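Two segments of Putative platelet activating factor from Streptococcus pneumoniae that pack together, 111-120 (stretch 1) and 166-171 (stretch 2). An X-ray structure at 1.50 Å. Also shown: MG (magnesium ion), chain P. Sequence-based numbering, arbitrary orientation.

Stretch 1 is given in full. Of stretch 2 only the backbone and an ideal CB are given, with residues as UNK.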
# COMPACT_ATOMS: atom_id res chain seq x y z
N LEU D 111 18.66 25.19 6.98
CA LEU D 111 17.72 24.70 5.97
C LEU D 111 18.44 24.37 4.69
O LEU D 111 18.13 23.37 4.04
CB LEU D 111 16.63 25.73 5.69
CG LEU D 111 15.58 25.82 6.77
CD1 LEU D 111 14.80 27.10 6.65
CD2 LEU D 111 14.64 24.58 6.72
N GLU D 112 19.42 25.21 4.32
CA GLU D 112 20.17 24.94 3.11
C GLU D 112 20.93 23.63 3.22
O GLU D 112 20.92 22.81 2.29
CB GLU D 112 21.07 26.11 2.73
CG GLU D 112 21.67 25.89 1.37
CD GLU D 112 22.21 27.15 0.73
OE1 GLU D 112 22.44 28.14 1.46
OE2 GLU D 112 22.40 27.12 -0.52
N ALA D 113 21.52 23.37 4.38
CA ALA D 113 22.20 22.09 4.58
C ALA D 113 21.25 20.87 4.52
O ALA D 113 21.62 19.80 4.03
CB ALA D 113 22.92 22.10 5.92
N ILE D 114 20.05 21.03 5.07
CA ILE D 114 19.03 19.95 4.99
C ILE D 114 18.71 19.65 3.50
O ILE D 114 18.74 18.50 3.06
CB ILE D 114 17.76 20.34 5.76
CG1 ILE D 114 18.04 20.37 7.27
CG2 ILE D 114 16.62 19.35 5.43
CD1 ILE D 114 17.09 21.22 8.09
N ILE D 115 18.43 20.70 2.73
CA ILE D 115 18.13 20.54 1.31
C ILE D 115 19.26 19.80 0.61
O ILE D 115 19.04 18.84 -0.15
CB ILE D 115 17.90 21.92 0.64
CG1 ILE D 115 16.59 22.52 1.14
CG2 ILE D 115 17.87 21.78 -0.87
CD1 ILE D 115 16.48 24.01 0.87
N GLN D 116 20.49 20.24 0.86
CA GLN D 116 21.63 19.59 0.23
C GLN D 116 21.83 18.13 0.67
O GLN D 116 22.21 17.27 -0.12
CB GLN D 116 22.90 20.38 0.48
CG GLN D 116 22.86 21.75 -0.14
CD GLN D 116 24.03 22.60 0.29
OE1 GLN D 116 24.74 22.27 1.25
NE2 GLN D 116 24.24 23.69 -0.40
N SER D 117 21.55 17.83 1.94
CA SER D 117 21.70 16.47 2.41
C SER D 117 20.64 15.54 1.77
O SER D 117 20.94 14.43 1.33
CB SER D 117 21.62 16.46 3.93
OG SER D 117 21.90 15.17 4.44
N VAL D 118 19.41 16.04 1.69
CA VAL D 118 18.35 15.29 1.02
C VAL D 118 18.68 15.03 -0.45
O VAL D 118 18.43 13.92 -0.95
CB VAL D 118 17.00 16.01 1.16
CG1 VAL D 118 15.91 15.33 0.29
CG2 VAL D 118 16.57 16.07 2.63
N ALA D 119 19.27 16.02 -1.13
CA ALA D 119 19.63 15.90 -2.57
C ALA D 119 20.61 14.75 -2.83
O ALA D 119 20.55 14.09 -3.88
CB ALA D 119 20.27 17.21 -3.09
N ARG D 120 21.51 14.55 -1.89
CA ARG D 120 22.50 13.50 -2.00
C ARG D 120 21.83 12.15 -1.85
O ARG D 120 22.08 11.25 -2.64
CB ARG D 120 23.59 13.67 -0.93
CG ARG D 120 24.59 14.76 -1.22
CD ARG D 120 25.32 15.16 0.06
NE ARG D 120 26.19 14.09 0.55
CZ ARG D 120 27.03 14.21 1.58
NH1 ARG D 120 27.12 15.37 2.24
NH2 ARG D 120 27.77 13.18 1.95
N UNK D 166 16.83 28.82 -5.33
CA UNK D 166 18.20 28.39 -5.66
C UNK D 166 18.32 26.89 -5.91
O UNK D 166 19.42 26.41 -6.19
CB UNK D 166 19.15 28.79 -4.53
N UNK D 167 17.21 26.15 -5.80
CA UNK D 167 17.21 24.69 -5.96
C UNK D 167 16.02 24.28 -6.82
O UNK D 167 14.87 24.56 -6.45
CB UNK D 167 17.16 23.99 -4.60
N UNK D 168 16.24 23.61 -7.96
CA UNK D 168 15.12 23.21 -8.80
C UNK D 168 14.14 22.27 -8.07
O UNK D 168 12.94 22.26 -8.36
CB UNK D 168 15.65 22.53 -10.07
N UNK D 169 14.67 21.47 -7.15
CA UNK D 169 13.80 20.48 -6.50
C UNK D 169 13.01 21.03 -5.31
O UNK D 169 12.19 20.30 -4.73
CB UNK D 169 14.64 19.29 -6.03
N UNK D 170 13.26 22.29 -4.96
CA UNK D 170 12.58 22.93 -3.83
C UNK D 170 11.54 23.92 -4.33
O UNK D 170 11.85 24.81 -5.15
CB UNK D 170 13.59 23.64 -2.92
N UNK D 171 10.31 23.78 -3.81
CA UNK D 171 9.24 24.74 -4.11
C UNK D 171 8.80 25.34 -2.80
O UNK D 171 8.48 24.62 -1.86
CB UNK D 171 8.07 24.09 -4.84
MG MG P . 13.10 26.06 -6.55

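Stretch 1 is a run of helix, and the residues it offers stretch 2 are Glu112, Ile115, Gln116 and Ala119, in pairs three or four apart (Glu112 with Ile115 and Gln116, Ala119 with the same two), which brings them to one side. Glu112 and Gln116 bring polar ends to this side, Ile115 a branched apolar side chain and Ala119 little more than a methyl.

At position 166 the CA-to-CB bond points toward the helix, but the ideal CB is still 5.4 Å from Glu112 OE2, its nearest neighbour. A long basic side chain might reach that carboxylate, and a small or polar one would leave the space open. The deposited residue is Ala166, which makes no contact with the helix.

Position 167 is far more constrained. Its backbone is extended (phi -136°, psi 122°), CB points toward the helix, and the ideal CB lies 4.4 Å from Ile115 CG2. Beyond that methyl wait a carboxylate and an amide, so the place asks for an apolar body with a polar tip. A long amphipathic chain such as lysine could serve, but a flat ring carrying a hydroxyl answers both demands. The residue is Tyr167, with chi1 in the m well. Ile115 CG2 sits over one face of its ring, 3.9 Å from the ring centroid and 15° off the normal, a CH-pi contact. At the ring's edge the hydroxyl does two jobs: Tyr167 OH donates to Glu112 OE2 at 2.6 Å and accepts from Gln116 NE2 at 2.9 Å. The backbone works too, since Tyr167 O binds the magnesium ion at 2.3 Å.

Position 168 is the second residue of a type I turn, with phi -61° and psi -31°, and its CB is out of reach of the helix. Many residues would be tolerated, proline among them as far as phi is concerned. Here it is Met168, present as selenomethionine; its carbonyl O accepts a hydrogen bond from water 2, which also coordinates the metal.

At position 169, the third of the turn, CB again points toward the helix but has nothing of it within 5.5 Å. A short side chain would stop well before Ala119, whereas a longer one could approach the methyls and the carbonyl of Ile115, an acceptor. Glutamine, lysine or methionine are reasonable candidates. Gln169 bends through chi1 p and chi2 m, bringing NE2 to 3.9 Å from Ala119 CB. That amide nitrogen donates to water 1, which in turn donates to Ile115 O, so the link to the helix backbone is made through solvent.

Position 170 closes the turn, its N donating to Tyr167 O at 3.2 Å, and begins a strand. The ideal CB is 4.8 Å from Ile115 CD1, which favours a modest apolar group; beta-branched residues also suit the extended backbone. Val170 places CG2 3.7 Å from Ile115 CG2, and its carbonyl O is another magnesium ligand.

Position 171 continues the strand out of reach of the helix, where a polar residue is as acceptable as any. Glu171 makes no contact with the helix, and its OE1 is hydrogen-bonded elsewhere in the structure.

Stretch 2 166-171: AYMQVE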
# COMPACT_ATOMS: atom_id res chain seq x y z
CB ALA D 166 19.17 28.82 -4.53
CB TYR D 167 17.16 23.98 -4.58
CG TYR D 167 18.43 24.21 -3.80
CD1 TYR D 167 19.53 23.37 -3.99
CD2 TYR D 167 18.56 25.28 -2.92
CE1 TYR D 167 20.74 23.60 -3.34
CE2 TYR D 167 19.76 25.52 -2.24
CZ TYR D 167 20.85 24.67 -2.46
OH TYR D 167 22.06 24.91 -1.82
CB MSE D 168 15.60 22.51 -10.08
CG MSE D 168 16.28 23.45 -11.07
SE MSE D 168 15.20 25.02 -11.64
CE MSE D 168 13.62 24.08 -12.37
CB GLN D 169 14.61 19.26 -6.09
CG GLN D 169 15.53 19.52 -4.94
CD GLN D 169 16.91 20.12 -5.30
OE1 GLN D 169 17.13 20.73 -6.38
NE2 GLN D 169 17.85 19.95 -4.38
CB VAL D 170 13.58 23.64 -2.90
CG1 VAL D 170 12.85 24.17 -1.65
CG2 VAL D 170 14.67 22.68 -2.48
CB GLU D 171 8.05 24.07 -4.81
CG GLU D 171 7.00 25.10 -5.23
CD GLU D 171 5.81 24.48 -5.92
OE1 GLU D 171 5.59 23.26 -5.77
OE2 GLU D 171 5.10 25.21 -6.62
O HOH W 1 17.01 18.37 -2.20
O HOH W 2 11.91 24.82 -8.47
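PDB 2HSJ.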